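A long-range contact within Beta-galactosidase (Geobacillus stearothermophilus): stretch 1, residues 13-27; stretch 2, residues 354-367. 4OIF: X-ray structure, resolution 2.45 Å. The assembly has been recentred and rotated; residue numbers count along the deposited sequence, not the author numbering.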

ATOM      1  N   ASN A  13      48.058   0.636 -15.424  1.00 24.41           N
ATOM      2  CA  ASN A  13      48.129   0.029 -16.751  1.00 22.74           C
ATOM      3  C   ASN A  13      47.540  -1.372 -16.706  1.00 25.89           C
ATOM      4  O   ASN A  13      47.916  -2.253 -17.486  1.00 27.59           O
ATOM      5  CB  ASN A  13      49.578  -0.017 -17.259  1.00 19.83           C
ATOM      6  CG  ASN A  13      50.441  -1.015 -16.489  1.00 29.42           C
ATOM      7  OD1 ASN A  13      50.254  -1.225 -15.289  1.00 35.49           O
ATOM      8  ND2 ASN A  13      51.390  -1.637 -17.184  1.00 40.34           N
ATOM      9  N   PHE A  14      46.620  -1.573 -15.772  1.00 16.99           N
ATOM     10  CA  PHE A  14      45.971  -2.859 -15.592  1.00 12.84           C
ATOM     11  C   PHE A  14      44.515  -2.655 -15.213  1.00 10.55           C
ATOM     12  O   PHE A  14      44.149  -1.610 -14.685  1.00 15.38           O
ATOM     13  CB  PHE A  14      46.688  -3.678 -14.522  1.00 11.50           C
ATOM     14  CG  PHE A  14      46.759  -3.001 -13.184  1.00  7.88           C
ATOM     15  CD1 PHE A  14      45.790  -3.241 -12.223  1.00  9.89           C
ATOM     16  CD2 PHE A  14      47.799  -2.136 -12.884  1.00 10.88           C
ATOM     17  CE1 PHE A  14      45.845  -2.623 -10.985  1.00 11.47           C
ATOM     18  CE2 PHE A  14      47.867  -1.511 -11.658  1.00 18.82           C
ATOM     19  CZ  PHE A  14      46.886  -1.750 -10.700  1.00 16.18           C
ATOM     20  N   ILE A  15      43.681  -3.652 -15.481  1.00  9.06           N
ATOM     21  CA  ILE A  15      42.279  -3.568 -15.105  1.00 10.98           C
ATOM     22  C   ILE A  15      42.152  -3.791 -13.603  1.00 14.22           C
ATOM     23  O   ILE A  15      42.564  -4.829 -13.087  1.00  9.73           O
ATOM     24  CB  ILE A  15      41.419  -4.579 -15.873  1.00  6.43           C
ATOM     25  CG1 ILE A  15      41.094  -4.025 -17.262  1.00 11.64           C
ATOM     26  CG2 ILE A  15      40.132  -4.856 -15.119  1.00  8.20           C
ATOM     27  CD1 ILE A  15      41.144  -5.053 -18.359  1.00  9.70           C
ATOM     28  N   LEU A  16      41.616  -2.793 -12.907  1.00  9.03           N
ATOM     29  CA  LEU A  16      41.475  -2.866 -11.462  1.00 12.22           C
ATOM     30  C   LEU A  16      40.603  -4.054 -11.101  1.00 14.58           C
ATOM     31  O   LEU A  16      39.585  -4.274 -11.725  1.00  9.85           O
ATOM     32  CB  LEU A  16      40.865  -1.585 -10.896  1.00  6.69           C
ATOM     33  CG  LEU A  16      41.287  -0.278 -11.568  1.00 13.40           C
ATOM     34  CD1 LEU A  16      40.632   0.890 -10.855  1.00  4.85           C
ATOM     35  CD2 LEU A  16      42.810  -0.142 -11.593  1.00  5.32           C
ATOM     36  N   HIS A  17      41.012  -4.825 -10.105  1.00 11.04           N
ATOM     37  CA  HIS A  17      40.184  -5.916  -9.632  1.00 10.35           C
ATOM     38  C   HIS A  17      40.231  -5.928  -8.115  1.00 11.70           C
ATOM     39  O   HIS A  17      41.304  -5.984  -7.526  1.00  9.17           O
ATOM     40  CB  HIS A  17      40.656  -7.249 -10.204  1.00  9.05           C
ATOM     41  CG  HIS A  17      39.768  -8.402  -9.860  1.00  9.53           C
ATOM     42  ND1 HIS A  17      40.264  -9.632  -9.480  1.00 11.12           N
ATOM     43  CD2 HIS A  17      38.420  -8.519  -9.849  1.00 11.76           C
ATOM     44  CE1 HIS A  17      39.257 -10.457  -9.246  1.00 11.27           C
ATOM     45  NE2 HIS A  17      38.126  -9.809  -9.466  1.00  8.60           N
ATOM     46  N   GLY A  18      39.070  -5.855  -7.477  1.00 12.04           N
ATOM     47  CA  GLY A  18      39.052  -5.847  -6.025  1.00  6.06           C
ATOM     48  C   GLY A  18      37.764  -5.225  -5.562  1.00  9.55           C
ATOM     49  O   GLY A  18      36.713  -5.614  -6.047  1.00 12.63           O
ATOM     50  N   GLY A  19      37.833  -4.255  -4.656  1.00  7.91           N
ATOM     51  CA  GLY A  19      36.628  -3.587  -4.185  1.00  7.46           C
ATOM     52  C   GLY A  19      36.673  -2.994  -2.776  1.00 10.39           C
ATOM     53  O   GLY A  19      37.741  -2.784  -2.195  1.00  3.83           O
ATOM     54  N   ASP A  20      35.500  -2.707  -2.226  1.00  7.61           N
ATOM     55  CA  ASP A  20      35.428  -2.112  -0.902  1.00  7.12           C
ATOM     56  C   ASP A  20      36.074  -3.017   0.144  1.00 10.54           C
ATOM     57  O   ASP A  20      35.745  -4.204   0.266  1.00  9.54           O
ATOM     58  CB  ASP A  20      33.977  -1.819  -0.520  1.00  7.78           C
ATOM     59  CG  ASP A  20      33.399  -0.627  -1.274  1.00 11.69           C
ATOM     60  OD1 ASP A  20      33.787  -0.394  -2.439  1.00 15.67           O
ATOM     61  OD2 ASP A  20      32.558   0.088  -0.696  1.00 16.19           O
ATOM     62  N   TYR A  21      37.015  -2.458   0.888  1.00  6.75           N
ATOM     63  CA  TYR A  21      37.706  -3.220   1.919  1.00 13.88           C
ATOM     64  C   TYR A  21      37.530  -2.482   3.249  1.00  9.85           C
ATOM     65  O   TYR A  21      37.837  -1.288   3.350  1.00  8.82           O
ATOM     66  CB  TYR A  21      39.194  -3.417   1.547  1.00  8.91           C
ATOM     67  CG  TYR A  21      40.011  -4.124   2.602  1.00  6.40           C
ATOM     68  CD1 TYR A  21      39.562  -5.307   3.167  1.00  7.19           C
ATOM     69  CD2 TYR A  21      41.236  -3.617   3.026  1.00  6.63           C
ATOM     70  CE1 TYR A  21      40.286  -5.961   4.135  1.00  7.13           C
ATOM     71  CE2 TYR A  21      41.975  -4.270   4.002  1.00  5.75           C
ATOM     72  CZ  TYR A  21      41.486  -5.443   4.554  1.00 10.74           C
ATOM     73  OH  TYR A  21      42.189  -6.122   5.527  1.00 16.31           O
ATOM     74  N   ASN A  22      37.018  -3.188   4.257  1.00  8.39           N
ATOM     75  CA  ASN A  22      36.670  -2.558   5.538  1.00  8.97           C
ATOM     76  C   ASN A  22      37.344  -3.161   6.760  1.00 10.54           C
ATOM     77  O   ASN A  22      36.667  -3.666   7.656  1.00  8.60           O
ATOM     78  CB  ASN A  22      35.160  -2.604   5.736  1.00  6.80           C
ATOM     79  CG  ASN A  22      34.424  -1.835   4.673  1.00  6.62           C
ATOM     80  OD1 ASN A  22      34.586  -0.623   4.564  1.00 10.18           O
ATOM     81  ND2 ASN A  22      33.618  -2.528   3.877  1.00  4.20           N
ATOM     82  N   PRO A  23      38.681  -3.090   6.811  1.00 13.68           N
ATOM     83  CA  PRO A  23      39.433  -3.611   7.953  1.00 14.76           C
ATOM     84  C   PRO A  23      39.081  -2.883   9.244  1.00 12.31           C
ATOM     85  O   PRO A  23      39.306  -3.427  10.320  1.00 14.11           O
ATOM     86  CB  PRO A  23      40.892  -3.350   7.558  1.00 13.05           C
ATOM     87  CG  PRO A  23      40.815  -2.185   6.620  1.00 10.20           C
ATOM     88  CD  PRO A  23      39.560  -2.406   5.846  1.00 11.59           C
ATOM     89  N   ASP A  24      38.522  -1.683   9.134  1.00 11.49           N
ATOM     90  CA  ASP A  24      38.127  -0.919  10.313  1.00 11.77           C
ATOM     91  C   ASP A  24      37.055  -1.663  11.126  1.00 13.13           C
ATOM     92  O   ASP A  24      36.812  -1.346  12.289  1.00 10.63           O
ATOM     93  CB  ASP A  24      37.645   0.493   9.913  1.00  5.03           C
ATOM     94  CG  ASP A  24      36.706   0.489   8.697  1.00 14.46           C
ATOM     95  OD1 ASP A  24      37.029  -0.141   7.657  1.00 12.21           O
ATOM     96  OD2 ASP A  24      35.631   1.125   8.784  1.00  9.52           O
ATOM     97  N   GLN A  25      36.430  -2.668  10.520  1.00 15.59           N
ATOM     98  CA  GLN A  25      35.485  -3.510  11.244  1.00 13.91           C
ATOM     99  C   GLN A  25      36.151  -4.730  11.876  1.00 16.42           C
ATOM    100  O   GLN A  25      35.490  -5.531  12.537  1.00 14.74           O
ATOM    101  CB  GLN A  25      34.373  -3.975  10.320  1.00 10.65           C
ATOM    102  CG  GLN A  25      33.614  -2.858   9.664  1.00 17.66           C
ATOM    103  CD  GLN A  25      32.689  -3.376   8.587  1.00 16.17           C
ATOM    104  OE1 GLN A  25      32.293  -4.543   8.608  1.00 10.87           O
ATOM    105  NE2 GLN A  25      32.357  -2.519   7.627  1.00 10.36           N
ATOM    106  N   TRP A  26      37.455  -4.866  11.672  1.00 14.42           N
ATOM    107  CA  TRP A  26      38.179  -6.049  12.122  1.00 17.91           C
ATOM    108  C   TRP A  26      39.485  -5.713  12.850  1.00 14.93           C
ATOM    109  O   TRP A  26      40.417  -6.517  12.860  1.00  8.58           O
ATOM    110  CB  TRP A  26      38.483  -6.959  10.927  1.00 13.84           C
ATOM    111  CG  TRP A  26      37.273  -7.419  10.184  1.00  9.80           C
ATOM    112  CD1 TRP A  26      36.678  -6.800   9.125  1.00  8.59           C
ATOM    113  CD2 TRP A  26      36.512  -8.604  10.437  1.00  9.70           C
ATOM    114  NE1 TRP A  26      35.593  -7.524   8.701  1.00  7.48           N
ATOM    115  CE2 TRP A  26      35.465  -8.637   9.488  1.00 11.27           C
ATOM    116  CE3 TRP A  26      36.612  -9.642  11.372  1.00  9.16           C
ATOM    117  CZ2 TRP A  26      34.521  -9.671   9.444  1.00  8.18           C
ATOM    118  CZ3 TRP A  26      35.679 -10.669  11.330  1.00  8.28           C
ATOM    119  CH2 TRP A  26      34.643 -10.675  10.373  1.00 11.42           C
ATOM    120  N   LEU A  27      39.552  -4.534  13.460  1.00 17.31           N
ATOM    121  CA  LEU A  27      40.799  -4.066  14.072  1.00 14.83           C
ATOM    122  C   LEU A  27      41.198  -4.889  15.301  1.00 15.86           C
ATOM    123  O   LEU A  27      42.357  -4.895  15.708  1.00 17.65           O
ATOM    124  CB  LEU A  27      40.673  -2.584  14.437  1.00 15.40           C
ATOM    125  CG  LEU A  27      40.525  -1.662  13.218  1.00 14.90           C
ATOM    126  CD1 LEU A  27      40.466  -0.197  13.642  1.00  8.01           C
ATOM    127  CD2 LEU A  27      41.650  -1.912  12.190  1.00  5.02           C
ATOM    128  N   SER A 354      34.229  -0.492 -19.121  1.00 10.45           N
ATOM    129  CA  SER A 354      34.860  -0.414 -17.800  1.00  9.50           C
ATOM    130  C   SER A 354      36.335  -0.831 -17.806  1.00  9.35           C
ATOM    131  O   SER A 354      36.709  -1.826 -18.433  1.00 10.30           O
ATOM    132  CB  SER A 354      34.099  -1.279 -16.799  1.00  8.71           C
ATOM    133  OG  SER A 354      34.693  -1.215 -15.516  1.00 12.78           O
ATOM    134  N   ASP A 355      37.171  -0.066 -17.106  1.00 14.44           N
ATOM    135  CA  ASP A 355      38.561  -0.463 -16.866  1.00 14.00           C
ATOM    136  C   ASP A 355      38.746  -1.034 -15.460  1.00  9.61           C
ATOM    137  O   ASP A 355      39.857  -1.045 -14.926  1.00 14.82           O
ATOM    138  CB  ASP A 355      39.518   0.714 -17.084  1.00  6.53           C
ATOM    139  CG  ASP A 355      39.783   0.980 -18.554  1.00 14.24           C
ATOM    140  OD1 ASP A 355      39.508   0.087 -19.386  1.00  8.32           O
ATOM    141  OD2 ASP A 355      40.272   2.082 -18.883  1.00 17.07           O
ATOM    142  N   SER A 356      37.665  -1.530 -14.869  1.00  9.20           N
ATOM    143  CA  SER A 356      37.749  -2.173 -13.561  1.00 14.57           C
ATOM    144  C   SER A 356      36.629  -3.179 -13.330  1.00 15.98           C
ATOM    145  O   SER A 356      35.558  -3.071 -13.917  1.00 10.51           O
ATOM    146  CB  SER A 356      37.719  -1.131 -12.442  1.00 13.30           C
ATOM    147  OG  SER A 356      36.462  -0.479 -12.393  1.00 15.76           O
ATOM    148  N   ILE A 357      36.912  -4.162 -12.482  1.00  9.12           N
ATOM    149  CA  ILE A 357      35.907  -4.992 -11.845  1.00 10.51           C
ATOM    150  C   ILE A 357      36.091  -4.871 -10.322  1.00 13.45           C
ATOM    151  O   ILE A 357      37.043  -5.410  -9.715  1.00 13.92           O
ATOM    152  CB  ILE A 357      35.987  -6.469 -12.294  1.00 11.15           C
ATOM    153  CG1 ILE A 357      35.786  -6.591 -13.814  1.00 11.06           C
ATOM    154  CG2 ILE A 357      34.947  -7.290 -11.561  1.00  4.96           C
ATOM    155  CD1 ILE A 357      34.413  -6.161 -14.317  1.00  3.81           C
ATOM    156  N   LEU A 358      35.179  -4.121  -9.716  1.00  8.60           N
ATOM    157  CA  LEU A 358      35.235  -3.856  -8.293  1.00 12.70           C
ATOM    158  C   LEU A 358      33.920  -4.275  -7.625  1.00 17.73           C
ATOM    159  O   LEU A 358      32.824  -4.087  -8.166  1.00  9.66           O
ATOM    160  CB  LEU A 358      35.547  -2.377  -8.035  1.00  5.92           C
ATOM    161  CG  LEU A 358      36.884  -1.893  -8.615  1.00 12.91           C
ATOM    162  CD1 LEU A 358      37.009  -0.358  -8.624  1.00  9.07           C
ATOM    163  CD2 LEU A 358      38.053  -2.525  -7.865  1.00  5.54           C
ATOM    164  N   TYR A 359      34.066  -4.858  -6.442  1.00 10.39           N
ATOM    165  CA  TYR A 359      32.978  -5.446  -5.696  1.00 11.27           C
ATOM    166  C   TYR A 359      32.597  -4.641  -4.470  1.00 14.30           C
ATOM    167  O   TYR A 359      33.397  -3.888  -3.890  1.00 16.38           O
ATOM    168  CB  TYR A 359      33.347  -6.858  -5.227  1.00  9.99           C
ATOM    169  CG  TYR A 359      33.962  -7.746  -6.282  1.00 17.75           C
ATOM    170  CD1 TYR A 359      33.269  -8.060  -7.449  1.00 10.37           C
ATOM    171  CD2 TYR A 359      35.233  -8.294  -6.100  1.00 13.05           C
ATOM    172  CE1 TYR A 359      33.835  -8.880  -8.412  1.00 13.10           C
ATOM    173  CE2 TYR A 359      35.801  -9.120  -7.049  1.00 11.01           C
ATOM    174  CZ  TYR A 359      35.098  -9.410  -8.204  1.00 18.95           C
ATOM    175  OH  TYR A 359      35.665 -10.228  -9.153  1.00 12.34           O
ATOM    176  N   PHE A 360      31.353  -4.815  -4.069  1.00 15.33           N
ATOM    177  CA  PHE A 360      31.048  -4.690  -2.670  1.00 20.45           C
ATOM    178  C   PHE A 360      30.683  -6.086  -2.206  1.00 17.96           C
ATOM    179  O   PHE A 360      29.730  -6.666  -2.721  1.00 20.32           O
ATOM    180  CB  PHE A 360      29.908  -3.716  -2.386  1.00 16.73           C
ATOM    181  CG  PHE A 360      29.711  -3.496  -0.923  1.00 28.51           C
ATOM    182  CD1 PHE A 360      30.401  -2.484  -0.264  1.00 21.33           C
ATOM    183  CD2 PHE A 360      28.919  -4.361  -0.185  1.00 13.37           C
ATOM    184  CE1 PHE A 360      30.263  -2.307   1.097  1.00 19.42           C
ATOM    185  CE2 PHE A 360      28.778  -4.194   1.175  1.00 20.10           C
ATOM    186  CZ  PHE A 360      29.452  -3.169   1.820  1.00 19.28           C
ATOM    187  N   GLN A 361      31.432  -6.642  -1.259  1.00 18.34           N
ATOM    188  CA  GLN A 361      32.628  -6.039  -0.685  1.00 15.74           C
ATOM    189  C   GLN A 361      33.720  -7.117  -0.645  1.00 14.53           C
ATOM    190  O   GLN A 361      33.536  -8.200  -1.199  1.00 13.51           O
ATOM    191  CB  GLN A 361      32.351  -5.481   0.719  1.00 10.93           C
ATOM    192  CG  GLN A 361      31.814  -6.504   1.706  1.00 12.03           C
ATOM    193  CD  GLN A 361      31.577  -5.924   3.102  1.00 17.38           C
ATOM    194  OE1 GLN A 361      32.347  -5.093   3.584  1.00 10.98           O
ATOM    195  NE2 GLN A 361      30.513  -6.378   3.759  1.00 13.13           N
ATOM    196  N   TRP A 362      34.852  -6.837  -0.005  1.00 11.89           N
ATOM    197  CA  TRP A 362      35.899  -7.846   0.086  1.00  7.16           C
ATOM    198  C   TRP A 362      35.497  -8.971   1.027  1.00 10.67           C
ATOM    199  O   TRP A 362      35.494 -10.145   0.651  1.00  7.20           O
ATOM    200  CB  TRP A 362      37.216  -7.246   0.566  1.00  5.48           C
ATOM    201  CG  TRP A 362      38.197  -8.313   0.952  1.00  6.15           C
ATOM    202  CD1 TRP A 362      38.616  -8.629   2.214  1.00  7.96           C
ATOM    203  CD2 TRP A 362      38.845  -9.241   0.070  1.00  7.55           C
ATOM    204  NE1 TRP A 362      39.499  -9.681   2.171  1.00  7.34           N
ATOM    205  CE2 TRP A 362      39.660 -10.073   0.867  1.00 14.60           C
ATOM    206  CE3 TRP A 362      38.818  -9.445  -1.318  1.00  5.29           C
ATOM    207  CZ2 TRP A 362      40.450 -11.090   0.320  1.00  5.68           C
ATOM    208  CZ3 TRP A 362      39.600 -10.452  -1.858  1.00  6.19           C
ATOM    209  CH2 TRP A 362      40.397 -11.266  -1.040  1.00  8.03           C
ATOM    210  N   ARG A 363      35.178  -8.595   2.260  1.00 10.84           N
ATOM    211  CA  ARG A 363      34.808  -9.551   3.290  1.00 11.32           C
ATOM    212  C   ARG A 363      33.449  -9.203   3.898  1.00 10.87           C
ATOM    213  O   ARG A 363      33.195  -8.052   4.247  1.00 13.86           O
ATOM    214  CB  ARG A 363      35.891  -9.594   4.377  1.00 12.10           C
ATOM    215  CG  ARG A 363      35.691 -10.685   5.417  1.00 13.94           C
ATOM    216  CD  ARG A 363      36.769 -10.649   6.510  1.00 11.91           C
ATOM    217  NE  ARG A 363      38.055 -11.167   6.040  1.00 15.88           N
ATOM    218  CZ  ARG A 363      38.399 -12.458   6.020  1.00 16.17           C
ATOM    219  NH1 ARG A 363      37.559 -13.408   6.441  1.00  3.89           N
ATOM    220  NH2 ARG A 363      39.593 -12.801   5.565  1.00  5.11           N
ATOM    221  N   LYS A 364      32.585 -10.204   4.029  1.00 14.06           N
ATOM    222  CA  LYS A 364      31.273 -10.016   4.639  1.00 11.93           C
ATOM    223  C   LYS A 364      31.354  -9.397   6.021  1.00 14.19           C
ATOM    224  O   LYS A 364      32.213  -9.757   6.834  1.00 12.57           O
ATOM    225  CB  LYS A 364      30.517 -11.350   4.725  1.00  8.94           C
ATOM    226  CG  LYS A 364      30.059 -11.855   3.352  1.00 15.62           C
ATOM    227  CD  LYS A 364      29.147 -13.065   3.440  1.00 11.41           C
ATOM    228  CE  LYS A 364      28.693 -13.499   2.055  1.00  6.89           C
ATOM    229  NZ  LYS A 364      28.106 -14.874   2.075  1.00  7.72           N
ATOM    230  N   SER A 365      30.457  -8.450   6.266  1.00 15.18           N
ATOM    231  CA  SER A 365      30.254  -7.897   7.594  1.00 14.75           C
ATOM    232  C   SER A 365      29.763  -8.983   8.534  1.00  7.24           C
ATOM    233  O   SER A 365      28.917  -9.772   8.174  1.00 10.42           O
ATOM    234  CB  SER A 365      29.250  -6.742   7.545  1.00 15.46           C
ATOM    235  OG  SER A 365      29.816  -5.623   6.896  1.00 19.87           O
ATOM    236  N   ARG A 366      30.279  -9.032   9.747  1.00  9.41           N
ATOM    237  CA  ARG A 366      29.826 -10.080  10.639  1.00 10.04           C
ATOM    238  C   ARG A 366      28.436  -9.794  11.178  1.00 14.00           C
ATOM    239  O   ARG A 366      27.673 -10.713  11.494  1.00  7.69           O
ATOM    240  CB  ARG A 366      30.788 -10.257  11.796  1.00  9.44           C
ATOM    241  CG  ARG A 366      30.499 -11.512  12.561  1.00 12.86           C
ATOM    242  CD  ARG A 366      31.522 -11.732  13.620  1.00 12.28           C
ATOM    243  NE  ARG A 366      31.193 -12.897  14.421  1.00 10.64           N
ATOM    244  CZ  ARG A 366      31.674 -13.094  15.636  1.00 18.29           C
ATOM    245  NH1 ARG A 366      32.496 -12.195  16.172  1.00 24.62           N
ATOM    246  NH2 ARG A 366      31.329 -14.175  16.316  1.00 13.59           N
ATOM    247  N   GLY A 367      28.118  -8.510  11.295  1.00  9.20           N
ATOM    248  CA  GLY A 367      26.833  -8.095  11.827  1.00 16.40           C
ATOM    249  C   GLY A 367      26.283  -6.931  11.029  1.00 15.66           C
ATOM    250  O   GLY A 367      26.913  -6.485  10.069  1.00 13.35           O
TER
HETATM  251  O   HOH W   1      42.483   0.293 -15.048  1.00 20.65           O
HETATM  252  O   HOH W   2      31.118  -3.396   5.073  1.00  9.57           O
HETATM  253  O   HOH W   3      34.156  -6.687   6.467  1.00 10.53           O

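The shortest polar contact between the two stretches joins side chains: H17 NE2 and Y359 OH lie 2.5 Å apart in a hydrogen bond that either could donate. Imidazole and phenol suit this role, since each can give or accept a proton.

Around it runs a parallel pairing of two strands, with L16, H17, G18 and G19 bridging S356, I357, L358 and Y359 in turn, their axes inclined by 26°. Hydrogen bonds alternate in direction, as parallel strands require: L16 N to D355 O (3.2 Å), I357 N to L16 O (2.8 Å), G18 N to I357 O (3.1 Å), Y359 N to G18 O (2.8 Å) and D20 N to Y359 O (2.9 Å). Beyond the cis peptide bond preceding Q361, W362 N still reaches D20 O at 2.8 Å. Close CA-H...O contacts, such as H17 CA to I357 O at 3.2 Å, accompany the ladder.

Two glycines fit this ladder. The backbone angles of G18 and G19 would jam a CB against the preceding carbonyl, and at G19 an ideal CB would also fall 2.2 Å from Y359 O, a clash.

Past the strands, amides take over. N22 ND2 donates to Q361 OE1 at 2.9 Å, satisfying a buried donor and acceptor together. Water 2 bridges the same acceptor, Q361 OE1 (2.6 Å), to Q25 NE2 (3.0 Å), while water 3 links W26 NE1 to R363 O, 2.8 Å from each.

The packing completes the contact. H17 and I357 share one sheet face with Y359; L16, S356 and L358 occupy the other, where L16 CB meets L358 CD2 at 4.2 Å. Y21 CD1 touches W362 CD1 at 3.6 Å, their rings meeting obliquely. The indole of W26 meets the aliphatic part of R363, whose CD lies 3.8 Å from W26 CE2 in an off-centre CH-pi contact; the guanidinium is distant enough that any cation-pi attraction is weak.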